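Local coordinates for protein IroE-like serine hydrolase (PDB 3GFF) that probably hydrolyses ester bonds, as a serine hydrolase of the esterase D family with an alpha/beta-hydrolase fold, at residues 36-40 and 131-135; 40-44 and 297-301; 142-146 and 247-251; 169-173 and 215-220; 191-197 and 232-236. All coordinates share one frame; numbering follows the deposited sequence.

Contact 1. Residues 36-40 and 131-135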
# COMPACT_ATOMS: atom_id res chain seq x y z
N TYR A 36 -0.83 12.47 -18.83
CA TYR A 36 -1.31 13.85 -18.71
C TYR A 36 -1.06 14.73 -19.96
O TYR A 36 -2.01 15.25 -20.55
CB TYR A 36 -0.77 14.54 -17.45
CG TYR A 36 -1.39 15.90 -17.29
CD1 TYR A 36 -2.68 16.05 -16.77
CD2 TYR A 36 -0.70 17.04 -17.71
CE1 TYR A 36 -3.27 17.32 -16.67
CE2 TYR A 36 -1.28 18.30 -17.60
CZ TYR A 36 -2.55 18.44 -17.10
OH TYR A 36 -3.10 19.71 -17.03
N ALA A 37 0.20 14.86 -20.37
CA ALA A 37 0.59 15.68 -21.51
C ALA A 37 0.06 15.21 -22.87
O ALA A 37 0.08 15.99 -23.83
CB ALA A 37 2.14 15.80 -21.58
N GLN A 38 -0.52 14.01 -22.93
CA GLN A 38 -0.91 13.41 -24.21
C GLN A 38 -2.33 13.61 -24.73
O GLN A 38 -2.67 13.12 -25.80
CB GLN A 38 -0.53 11.93 -24.19
CG GLN A 38 0.98 11.72 -24.08
CD GLN A 38 1.39 10.27 -23.95
OE1 GLN A 38 1.09 9.61 -22.96
NE2 GLN A 38 2.12 9.78 -24.92
N SER A 39 -3.16 14.35 -24.00
CA SER A 39 -4.50 14.65 -24.47
C SER A 39 -5.03 15.90 -23.79
O SER A 39 -4.31 16.55 -23.05
CB SER A 39 -5.46 13.48 -24.20
OG SER A 39 -5.75 13.33 -22.81
N LEU A 40 -6.31 16.20 -24.05
CA LEU A 40 -7.03 17.29 -23.44
C LEU A 40 -7.89 16.80 -22.28
O LEU A 40 -8.74 17.54 -21.76
CB LEU A 40 -7.89 17.99 -24.50
CG LEU A 40 -7.03 18.86 -25.39
CD1 LEU A 40 -7.87 19.55 -26.44
CD2 LEU A 40 -6.27 19.88 -24.53
N SER A 131 -6.13 26.73 -12.50
CA SER A 131 -5.74 27.61 -13.59
C SER A 131 -4.51 27.07 -14.32
O SER A 131 -4.29 27.42 -15.44
CB SER A 131 -5.46 29.04 -13.11
OG SER A 131 -4.19 29.18 -12.50
N GLN A 132 -3.74 26.20 -13.65
CA GLN A 132 -2.54 25.59 -14.21
C GLN A 132 -2.79 24.20 -14.82
O GLN A 132 -2.17 23.82 -15.82
CB GLN A 132 -1.45 25.47 -13.13
CG GLN A 132 -0.95 26.83 -12.65
CD GLN A 132 -0.03 26.77 -11.43
OE1 GLN A 132 0.18 25.71 -10.80
NE2 GLN A 132 0.55 27.95 -11.09
N LEU A 133 -3.69 23.43 -14.21
CA LEU A 133 -3.96 22.09 -14.71
C LEU A 133 -5.42 21.87 -15.18
O LEU A 133 -6.34 22.61 -14.81
CB LEU A 133 -3.62 21.08 -13.62
CG LEU A 133 -2.24 21.15 -12.93
CD1 LEU A 133 -2.28 20.25 -11.68
CD2 LEU A 133 -1.07 20.77 -13.81
N ARG A 134 -5.60 20.81 -15.96
CA ARG A 134 -6.92 20.43 -16.46
C ARG A 134 -7.61 19.53 -15.45
O ARG A 134 -7.35 18.31 -15.37
CB ARG A 134 -6.79 19.73 -17.81
CG ARG A 134 -6.16 20.63 -18.91
CD ARG A 134 -6.22 19.92 -20.29
NE ARG A 134 -5.81 18.52 -20.17
CZ ARG A 134 -4.56 18.07 -20.25
NH1 ARG A 134 -3.56 18.86 -20.55
NH2 ARG A 134 -4.33 16.77 -20.08
N THR A 135 -8.47 20.17 -14.64
CA THR A 135 -9.21 19.50 -13.58
C THR A 135 -10.66 19.35 -14.02
O THR A 135 -11.20 20.21 -14.71
CB THR A 135 -9.12 20.30 -12.28
OG1 THR A 135 -9.82 21.55 -12.42
CG2 THR A 135 -7.63 20.54 -11.95
O HOH W 1 -1.87 21.84 -17.77
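The guanidinium of R134 lies flat over one face of the Y36 ring, a cation-pi stack in which the planes are only 15° apart. The overlap is offset: NH2 of R134 sits over the rim, 3.6 Å from CE1 of Y36, and NH1 lies above the phenolic end. The arginine chain leaves its backbone extended as far as CD and then bends (chi3 -45°), which folds the guanidinium back across the ring and turns its NH2 edge to the main chain of 36-40. There NH2 of R134 donates to O of Y36 at 2.8 Å, close to the guanidinium plane. The tyrosine is held at its far end as well. With CG trans to the backbone N (chi1 -175°), its ring reaches out of the 3-10 turn until OH of Y36 accepts the backbone N of R134, 2.9 Å away. Water 1 joins the same hydroxyl to O of Q132, and CB of L133 packs against it. A leucine at R134 would probably leave O of Y36 without this donor and strip the ring of its charged cover. Because NE of R134 also donates to O of E41, this one side chain ties the loop before strand 43-48 to the exit of helix 114-132. The contact lies at the surface, and the arginine's charge is met there by carbonyl oxygens and a pi face.

Contact 2. Residues 40-44 and 297-301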
# COMPACT_ATOMS: atom_id res chain seq x y z
N LEU A 40 -6.31 16.20 -24.05
CA LEU A 40 -7.03 17.29 -23.44
C LEU A 40 -7.89 16.80 -22.28
O LEU A 40 -8.74 17.54 -21.76
CB LEU A 40 -7.89 17.99 -24.50
CG LEU A 40 -7.03 18.86 -25.39
CD1 LEU A 40 -7.87 19.55 -26.44
CD2 LEU A 40 -6.27 19.88 -24.53
N GLU A 41 -7.63 15.58 -21.81
CA GLU A 41 -8.44 15.03 -20.72
C GLU A 41 -8.27 15.82 -19.42
O GLU A 41 -7.17 16.27 -19.09
CB GLU A 41 -8.12 13.53 -20.55
CG GLU A 41 -8.85 12.86 -19.43
CD GLU A 41 -8.64 11.35 -19.37
OE1 GLU A 41 -7.98 10.76 -20.22
OE2 GLU A 41 -9.16 10.73 -18.42
N ALA A 42 -9.37 15.98 -18.68
CA ALA A 42 -9.40 16.69 -17.41
C ALA A 42 -9.55 15.60 -16.37
O ALA A 42 -10.30 14.67 -16.58
CB ALA A 42 -10.58 17.68 -17.35
N TYR A 43 -8.84 15.73 -15.25
CA TYR A 43 -8.79 14.73 -14.18
C TYR A 43 -9.34 15.24 -12.83
O TYR A 43 -9.41 16.44 -12.59
CB TYR A 43 -7.33 14.34 -13.97
CG TYR A 43 -6.72 13.75 -15.22
CD1 TYR A 43 -6.86 12.39 -15.52
CD2 TYR A 43 -6.06 14.56 -16.14
CE1 TYR A 43 -6.34 11.85 -16.68
CE2 TYR A 43 -5.51 14.03 -17.31
CZ TYR A 43 -5.67 12.69 -17.58
OH TYR A 43 -5.15 12.15 -18.74
N PRO A 44 -9.75 14.30 -11.96
CA PRO A 44 -10.09 14.72 -10.60
C PRO A 44 -8.83 15.11 -9.86
O PRO A 44 -7.72 14.79 -10.28
CB PRO A 44 -10.67 13.46 -9.96
CG PRO A 44 -10.52 12.36 -10.96
CD PRO A 44 -9.91 12.85 -12.18
N PRO A 297 -16.85 8.82 -18.33
CA PRO A 297 -15.73 7.93 -18.40
C PRO A 297 -14.43 8.60 -18.89
O PRO A 297 -14.44 9.41 -19.81
CB PRO A 297 -16.18 6.88 -19.40
CG PRO A 297 -17.65 6.96 -19.41
CD PRO A 297 -18.01 8.33 -19.10
N SER A 298 -13.34 8.25 -18.21
CA SER A 298 -12.02 8.71 -18.58
C SER A 298 -11.71 8.40 -20.03
O SER A 298 -11.83 7.25 -20.45
CB SER A 298 -10.95 8.00 -17.73
OG SER A 298 -9.69 7.99 -18.42
N GLN A 299 -11.28 9.43 -20.77
CA GLN A 299 -10.87 9.28 -22.18
C GLN A 299 -9.76 8.22 -22.38
O GLN A 299 -9.81 7.44 -23.33
CB GLN A 299 -10.36 10.63 -22.70
CG GLN A 299 -10.53 10.83 -24.20
CD GLN A 299 -11.90 11.40 -24.57
OE1 GLN A 299 -12.56 12.08 -23.75
NE2 GLN A 299 -12.32 11.18 -25.83
N GLN A 300 -8.73 8.20 -21.51
CA GLN A 300 -7.64 7.19 -21.59
C GLN A 300 -8.17 5.78 -21.43
O GLN A 300 -7.75 4.87 -22.14
CB GLN A 300 -6.64 7.32 -20.43
CG GLN A 300 -5.66 8.42 -20.50
CD GLN A 300 -4.72 8.40 -19.33
OE1 GLN A 300 -4.17 7.35 -18.99
NE2 GLN A 300 -4.51 9.57 -18.71
N TYR A 301 -9.01 5.61 -20.42
CA TYR A 301 -9.64 4.35 -20.05
C TYR A 301 -10.43 3.78 -21.21
O TYR A 301 -10.28 2.63 -21.56
CB TYR A 301 -10.51 4.55 -18.79
CG TYR A 301 -11.17 3.30 -18.24
CD1 TYR A 301 -10.41 2.16 -17.94
CD2 TYR A 301 -12.54 3.27 -17.96
CE1 TYR A 301 -10.99 1.03 -17.40
CE2 TYR A 301 -13.14 2.13 -17.43
CZ TYR A 301 -12.36 1.01 -17.15
OH TYR A 301 -12.94 -0.12 -16.62
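The carboxylate of E41 faces the start of helix 299-311 end-on, one oxygen for each of two donors. Its chain is fully stretched, with CG trans to the backbone N (chi1 178°) and CD continuing straight on, so that the carboxylate is carried from the loop before strand 43-48 to the helix terminus. OE2 of E41 accepts from OG of S298 at 2.8 Å, on its syn side and near the carboxylate plane. OE1 of E41 takes the backbone N of Q300 at 3.0 Å, also syn but well tilted out of that plane. S298 is the N-cap: its OG in turn accepts the backbone N of Y301 at 3.2 Å in an almost straight bond, so the hydroxyl relays the chain of donors from the helix N-H to the carboxylate. CB of Q299 closes in on OE1 from the same turn. The Q300 side chain runs across E41 at about a right angle and meets Y43 in a similar way, its amide turned 71° from the ring. NE2 of Q300 donates to OH of Y43 at 2.7 Å, approaching at the ring edge, and also donates to O of E34. CG of E41 rests on a face of the Y43 ring. An alanine at E41 would probably leave the S298 hydroxyl and the backbone N of Q300 without their acceptor. A buried carboxylate set against a helix N-terminus is likely to be stabilised as the anion by the backbone N-H groups there, which would partly offset the cost of its burial.

Contact 3. Residues 142-146 and 247-251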
# COMPACT_ATOMS: atom_id res chain seq x y z
N VAL A 142 -8.19 14.07 1.48
CA VAL A 142 -7.71 12.95 2.30
C VAL A 142 -6.98 13.51 3.55
O VAL A 142 -5.94 14.18 3.45
CB VAL A 142 -6.77 11.98 1.50
CG1 VAL A 142 -6.29 10.81 2.36
CG2 VAL A 142 -7.44 11.48 0.21
N GLY A 143 -7.56 13.28 4.72
CA GLY A 143 -7.03 13.75 5.98
C GLY A 143 -6.84 12.58 6.93
O GLY A 143 -7.73 11.74 7.06
N HIS A 144 -5.67 12.52 7.57
CA HIS A 144 -5.33 11.49 8.53
C HIS A 144 -4.99 12.16 9.85
O HIS A 144 -4.33 13.23 9.87
CB HIS A 144 -4.11 10.73 8.01
CG HIS A 144 -3.49 9.81 9.01
ND1 HIS A 144 -2.32 10.13 9.66
CD2 HIS A 144 -3.89 8.62 9.50
CE1 HIS A 144 -2.01 9.14 10.49
NE2 HIS A 144 -2.96 8.22 10.43
N SER A 145 -5.41 11.53 10.95
CA SER A 145 -5.13 12.03 12.30
C SER A 145 -5.75 13.40 12.43
O SER A 145 -6.93 13.56 12.11
CB SER A 145 -3.62 12.03 12.58
OG SER A 145 -3.31 12.26 13.97
N PHE A 146 -5.00 14.38 12.89
CA PHE A 146 -5.51 15.76 12.93
C PHE A 146 -6.01 16.25 11.56
O PHE A 146 -6.97 17.01 11.51
CB PHE A 146 -4.47 16.72 13.45
CG PHE A 146 -4.31 16.66 14.91
CD1 PHE A 146 -3.47 15.75 15.50
CD2 PHE A 146 -5.02 17.53 15.72
CE1 PHE A 146 -3.35 15.72 16.85
CE2 PHE A 146 -4.89 17.47 17.07
CZ PHE A 146 -4.08 16.60 17.63
N HIS A 247 -2.77 3.84 14.86
CA HIS A 247 -3.19 5.15 14.45
C HIS A 247 -2.34 5.68 13.28
O HIS A 247 -2.83 6.24 12.29
CB HIS A 247 -3.11 6.08 15.66
CG HIS A 247 -3.33 7.50 15.33
ND1 HIS A 247 -4.53 7.96 14.85
CD2 HIS A 247 -2.52 8.58 15.43
CE1 HIS A 247 -4.44 9.26 14.65
NE2 HIS A 247 -3.24 9.66 15.01
N GLN A 248 -1.05 5.47 13.40
CA GLN A 248 -0.16 5.87 12.31
C GLN A 248 -0.20 4.91 11.09
O GLN A 248 -0.32 5.39 9.96
CB GLN A 248 1.26 6.16 12.85
CG GLN A 248 1.32 7.50 13.65
CD GLN A 248 1.06 8.75 12.77
OE1 GLN A 248 1.40 8.78 11.59
NE2 GLN A 248 0.45 9.77 13.37
N SER A 249 -0.17 3.59 11.30
CA SER A 249 -0.14 2.64 10.14
C SER A 249 -1.41 2.59 9.27
O SER A 249 -1.38 2.08 8.16
CB SER A 249 0.15 1.20 10.58
OG SER A 249 -1.03 0.54 11.04
N VAL A 250 -2.52 3.08 9.79
CA VAL A 250 -3.77 2.95 9.05
C VAL A 250 -3.89 3.96 7.89
O VAL A 250 -4.77 3.80 7.05
CB VAL A 250 -5.01 3.01 9.97
CG1 VAL A 250 -5.38 4.49 10.28
CG2 VAL A 250 -6.19 2.28 9.31
N SER A 251 -3.00 4.96 7.82
CA SER A 251 -3.05 5.96 6.76
C SER A 251 -2.99 5.29 5.40
O SER A 251 -3.78 5.63 4.48
CB SER A 251 -1.92 7.02 6.90
OG SER A 251 -0.61 6.47 6.79
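The H144 ring is sandwiched between two serine CB atoms, that of S251 over one face and that of its own neighbour S145 over the other, while H247 and Q248 meet its edge. The segment 142-146 has the form of a nucleophile elbow, the tight turn after strand 138-144 that presents the nucleophile in alpha/beta-hydrolases, here probably S145. S145 bears the positive phi (60°) usual for that position. CB of S251 makes a CH-pi contact, 3.8 Å from the centroid of the H144 ring. At the edge, NE2 of H144 donates to O of H247 at 2.7 Å, nearly in the ring plane, so the ring is fixed in rotation and braces the backbone of the histidine loop. The Q248 amide stands almost perpendicular to the same ring, its OE1 3.6 Å from CE1 of H144. The two imidazoles are near parallel, 24° apart, but slid so far that they barely overlap. H247 also binds D169 through ND1, consistent with a Ser-His-Asp triad of S145, H247 and D169. Beyond the site, OG of S251 is bonded to Q54, and S251 packs on F64 of the second subunit. With CG trans to its backbone N (chi1 172°), the H247 ring swings over the elbow, and its NE2 shares a hydrogen bond of 2.8 Å with OG of S145, which lies in the ring plane.

Contact 4. Residues 169-173 and 215-220. With IMD (imidazole), chain D.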
# COMPACT_ATOMS: atom_id res chain seq x y z
N ASP A 169 -8.57 7.71 10.62
CA ASP A 169 -8.38 7.68 12.07
C ASP A 169 -8.39 9.07 12.64
O ASP A 169 -7.48 9.49 13.32
CB ASP A 169 -7.12 6.93 12.45
CG ASP A 169 -7.30 6.12 13.71
OD1 ASP A 169 -8.41 5.58 13.89
OD2 ASP A 169 -6.34 6.01 14.49
N THR A 170 -9.47 9.77 12.35
CA THR A 170 -9.67 11.17 12.77
C THR A 170 -9.45 11.37 14.27
O THR A 170 -9.95 10.57 15.08
CB THR A 170 -11.10 11.60 12.43
OG1 THR A 170 -11.32 11.36 11.03
CG2 THR A 170 -11.36 13.10 12.77
N SER A 171 -8.72 12.42 14.63
CA SER A 171 -8.44 12.76 16.02
C SER A 171 -9.68 13.50 16.65
O SER A 171 -9.58 14.67 17.04
CB SER A 171 -7.20 13.65 16.09
OG SER A 171 -6.06 13.04 15.46
N LEU A 172 -10.81 12.80 16.72
CA LEU A 172 -12.05 13.34 17.27
C LEU A 172 -11.92 13.66 18.76
O LEU A 172 -12.75 14.40 19.31
CB LEU A 172 -13.24 12.36 17.05
CG LEU A 172 -13.70 12.10 15.60
CD1 LEU A 172 -14.86 11.04 15.51
CD2 LEU A 172 -14.17 13.39 14.99
N TRP A 173 -10.93 13.08 19.43
CA TRP A 173 -10.67 13.41 20.83
C TRP A 173 -10.31 14.90 21.02
O TRP A 173 -10.49 15.48 22.12
CB TRP A 173 -9.57 12.52 21.39
CG TRP A 173 -8.27 12.67 20.69
CD1 TRP A 173 -7.80 11.89 19.68
CD2 TRP A 173 -7.28 13.70 20.89
NE1 TRP A 173 -6.57 12.34 19.27
CE2 TRP A 173 -6.24 13.46 19.98
CE3 TRP A 173 -7.19 14.80 21.76
CZ2 TRP A 173 -5.11 14.27 19.91
CZ3 TRP A 173 -6.08 15.62 21.68
CH2 TRP A 173 -5.04 15.34 20.76
N TYR A 215 -9.93 5.49 24.22
CA TYR A 215 -10.80 6.67 24.11
C TYR A 215 -10.90 7.23 22.69
O TYR A 215 -11.98 7.59 22.24
CB TYR A 215 -10.29 7.75 25.08
CG TYR A 215 -11.06 9.05 25.06
CD1 TYR A 215 -12.17 9.22 25.87
CD2 TYR A 215 -10.65 10.12 24.28
CE1 TYR A 215 -12.87 10.39 25.89
CE2 TYR A 215 -11.36 11.33 24.30
CZ TYR A 215 -12.47 11.44 25.11
OH TYR A 215 -13.18 12.61 25.19
N HIS A 216 -9.76 7.35 22.01
CA HIS A 216 -9.70 7.83 20.63
C HIS A 216 -10.47 6.87 19.68
O HIS A 216 -11.25 7.32 18.82
CB HIS A 216 -8.20 8.01 20.24
CG HIS A 216 -7.92 7.93 18.77
ND1 HIS A 216 -8.35 8.88 17.86
CD2 HIS A 216 -7.18 7.04 18.06
CE1 HIS A 216 -7.90 8.56 16.66
NE2 HIS A 216 -7.23 7.43 16.75
N LYS A 217 -10.22 5.57 19.82
CA LYS A 217 -10.91 4.58 18.99
C LYS A 217 -12.43 4.60 19.25
O LYS A 217 -13.22 4.59 18.30
CB LYS A 217 -10.38 3.18 19.26
CG LYS A 217 -11.18 2.08 18.57
CD LYS A 217 -10.64 0.71 18.78
CE LYS A 217 -10.94 0.16 20.12
NZ LYS A 217 -10.91 -1.33 19.97
N ASP A 218 -12.82 4.66 20.51
CA ASP A 218 -14.24 4.65 20.87
C ASP A 218 -15.00 5.85 20.31
O ASP A 218 -16.12 5.69 19.83
CB ASP A 218 -14.43 4.49 22.39
CG ASP A 218 -13.79 3.25 22.92
OD1 ASP A 218 -13.63 2.31 22.12
OD2 ASP A 218 -13.42 3.19 24.12
N LEU A 219 -14.38 7.04 20.34
CA LEU A 219 -14.96 8.24 19.72
C LEU A 219 -15.24 8.02 18.25
O LEU A 219 -16.29 8.44 17.77
CB LEU A 219 -14.05 9.48 19.89
CG LEU A 219 -14.37 10.43 21.06
CD1 LEU A 219 -14.96 9.75 22.25
CD2 LEU A 219 -13.20 11.25 21.45
N ASN A 220 -14.31 7.37 17.56
CA ASN A 220 -14.48 7.05 16.14
C ASN A 220 -15.60 6.05 15.83
O ASN A 220 -16.40 6.27 14.93
CB ASN A 220 -13.18 6.56 15.48
CG ASN A 220 -12.30 7.71 15.00
OD1 ASN A 220 -12.41 8.12 13.85
ND2 ASN A 220 -11.46 8.25 15.86
N1 IMD D . -3.92 11.75 17.50
C2 IMD D . -4.25 10.49 17.90
N3 IMD D . -3.13 9.87 18.39
C4 IMD D . -2.09 10.74 18.28
C5 IMD D . -2.59 11.93 17.73
O HOH W 2 -10.61 10.32 18.30
O HOH W 3 -11.99 8.64 11.23
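D169, the likely acid of the catalytic triad, is also bound by H216 of helix 215-230, so this contact adjoins the presumed active site. NE2 of H216 donates to OD2 of D169 at 2.8 Å, nearly straight at 171°. The donor comes from above the carboxylate, whose plane is turned 75° from the imidazole. OD2 is thus gripped twice, by H216 and H247, while OD1 takes the backbone N of A202. ND1 of H216 is hydrogen-bonded to water 2, which also bonds to O of T170, N of W173 and O of H216. A bound imidazole, probably from the crystallisation liquor, lies over the H216 ring face and donates from N1 to OG of S171 at 3.2 Å. One turn further along the helix, ND2 of N220 donates to O of T170 at 2.9 Å in the carbonyl plane. The same ND2 gives its other hydrogen to O of H216, 3.1 Å away, and these two bonds, both near the amide plane, fix its rotation. With CG between its N and carbonyl carbon (chi1 61°), W173 carries its indole to H216 and the imidazole, CD1 of W173 lying 3.6 Å from ND1 of H216. CB of W173 meets the edge of the Y215 ring, 3.6 Å from its CE2. CD2 of L219 is wedged against CA of W173 at 3.4 Å. Around this layer, T170 packs on L149 and M152 of helix 146-156, L172 and L219 on L183 and L180 of helix 178-189, and N220 on M199 and I201 of strand 195-201.

Contact 5. Residues 191-197 and 232-236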
# COMPACT_ATOMS: atom_id res chain seq x y z
N ASP A 191 -29.21 16.53 5.35
CA ASP A 191 -29.45 17.11 4.02
C ASP A 191 -28.17 17.57 3.37
O ASP A 191 -28.05 18.70 2.92
CB ASP A 191 -30.50 18.23 4.05
CG ASP A 191 -31.86 17.73 4.42
OD1 ASP A 191 -32.10 16.53 4.20
OD2 ASP A 191 -32.70 18.51 4.94
N PHE A 192 -27.19 16.68 3.29
CA PHE A 192 -25.93 17.03 2.62
C PHE A 192 -26.15 17.16 1.12
O PHE A 192 -27.03 16.53 0.55
CB PHE A 192 -24.86 15.98 2.92
CG PHE A 192 -24.44 15.99 4.33
CD1 PHE A 192 -23.46 16.86 4.76
CD2 PHE A 192 -25.03 15.15 5.24
CE1 PHE A 192 -23.04 16.88 6.07
CE2 PHE A 192 -24.64 15.16 6.57
CZ PHE A 192 -23.63 16.03 6.98
N LYS A 193 -25.33 17.98 0.47
CA LYS A 193 -25.49 18.22 -0.95
C LYS A 193 -24.65 17.24 -1.79
O LYS A 193 -23.65 17.61 -2.41
CB LYS A 193 -25.26 19.70 -1.28
CG LYS A 193 -26.38 20.61 -0.70
CD LYS A 193 -26.37 21.94 -1.37
CE LYS A 193 -27.52 22.85 -0.98
NZ LYS A 193 -27.41 23.35 0.37
N GLN A 194 -25.11 15.99 -1.80
CA GLN A 194 -24.48 14.86 -2.51
C GLN A 194 -23.01 14.75 -2.16
O GLN A 194 -22.10 14.95 -2.99
CB GLN A 194 -24.68 14.97 -4.03
CG GLN A 194 -26.12 14.96 -4.49
CD GLN A 194 -26.95 13.83 -3.87
OE1 GLN A 194 -27.86 14.10 -3.08
NE2 GLN A 194 -26.65 12.59 -4.23
N LYS A 195 -22.79 14.46 -0.89
CA LYS A 195 -21.47 14.32 -0.35
C LYS A 195 -21.16 12.86 -0.10
O LYS A 195 -22.05 12.00 -0.14
CB LYS A 195 -21.35 15.14 0.93
CG LYS A 195 -21.70 16.62 0.75
CD LYS A 195 -20.66 17.34 -0.08
CE LYS A 195 -20.97 18.79 -0.26
NZ LYS A 195 -19.85 19.49 -0.93
N GLN A 196 -19.87 12.59 0.07
CA GLN A 196 -19.31 11.27 0.38
C GLN A 196 -18.26 11.37 1.47
O GLN A 196 -17.45 12.27 1.48
CB GLN A 196 -18.74 10.59 -0.87
CG GLN A 196 -19.86 10.01 -1.80
CD GLN A 196 -19.33 9.46 -3.12
OE1 GLN A 196 -19.18 10.19 -4.08
NE2 GLN A 196 -19.10 8.17 -3.18
N LEU A 197 -18.32 10.43 2.42
CA LEU A 197 -17.41 10.34 3.54
C LEU A 197 -17.03 8.86 3.73
O LEU A 197 -17.89 7.98 3.73
CB LEU A 197 -18.05 10.85 4.84
CG LEU A 197 -17.20 10.60 6.11
CD1 LEU A 197 -15.90 11.44 6.13
CD2 LEU A 197 -18.03 10.87 7.34
N PRO A 232 -27.97 10.29 7.40
CA PRO A 232 -28.40 11.58 6.87
C PRO A 232 -28.61 11.54 5.37
O PRO A 232 -27.89 10.85 4.66
CB PRO A 232 -27.21 12.51 7.22
CG PRO A 232 -26.09 11.63 7.55
CD PRO A 232 -26.68 10.39 8.11
N LYS A 233 -29.62 12.26 4.90
CA LYS A 233 -29.91 12.36 3.47
C LYS A 233 -28.77 13.10 2.75
O LYS A 233 -28.12 13.96 3.33
CB LYS A 233 -31.26 13.09 3.22
CG LYS A 233 -32.54 12.38 3.77
CD LYS A 233 -32.62 10.93 3.28
CE LYS A 233 -34.03 10.34 3.25
NZ LYS A 233 -34.79 10.58 1.92
N GLY A 234 -28.45 12.65 1.54
CA GLY A 234 -27.42 13.24 0.73
C GLY A 234 -25.97 12.93 0.98
O GLY A 234 -25.11 13.56 0.37
N LEU A 235 -25.70 12.00 1.91
CA LEU A 235 -24.36 11.58 2.24
C LEU A 235 -24.17 10.07 2.06
O LEU A 235 -24.85 9.26 2.72
CB LEU A 235 -24.03 11.90 3.70
CG LEU A 235 -22.62 11.55 4.21
CD1 LEU A 235 -21.54 12.49 3.70
CD2 LEU A 235 -22.64 11.56 5.76
N GLY A 236 -23.24 9.71 1.17
CA GLY A 236 -22.81 8.31 0.97
C GLY A 236 -21.72 8.12 2.01
O GLY A 236 -20.72 8.83 2.01
O HOH W 4 -30.81 14.28 6.56
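P232 opens the second segment by setting its ring against the edge of F192, CB of P232 lying 3.7 Å from CE2 of F192. At K233 the backbone takes over: its O accepts N of F192 at 2.9 Å, and its N shares water 4 with N of D191. The K233 side chain only brushes D191, its ammonium ending too far from the carboxylate for a salt bridge. G234 occupies the third position of a type II turn running from P232 to L235, with positive phi (79°). A side chain there would strike O of F192, to which CA of G234 instead makes a CA-H...O contact. O of G234 accepts N of K195 at 2.8 Å, almost head-on. L235 pairs with K195 in parallel register and lies alongside F192, its CB 3.7 Å from CD2 of F192. With CG trans to the backbone N (chi1 -178°), its CD1 reaches CB of K195 at 3.8 Å and also touches CB of L197. L155 of helix 146-156 and L227 of helix 215-230 pack on this leucine. G236 completes the ladder, its N donating to O of K195 and its O accepting N of L197, each at 2.9 Å. Strands 195-201 and 235-241 thus begin side by side and parallel, joined through helix 215-230, as in the beta-alpha-beta crossover units of alpha/beta-hydrolases, with 235-241 the outermost strand of the sheet within the chain.

Contacts 3 and 4 are buried and meet at the presumed triad. Contact 3 joins imidazole to hydroxyl and carbonyl, whereas contact 4 adds a carboxylate, an amide and apolar packing. Contacts 1 and 2 lie on the opposite side of the chain's centre from that pair, with contact 1 at the surface and contact 2 partly buried. They share L40 and are tied by R134 to E41, one contact built on a stacked cation and the other on an anion at a helix start. Contacts 2, 3 and 5 all reach the same sheet, in which strands 43-48 and 138-144 are neighbours. Contact 5, partly buried at the sheet's border, is mainly backbone pairing; its strand 235-241 follows the helix of contact 4.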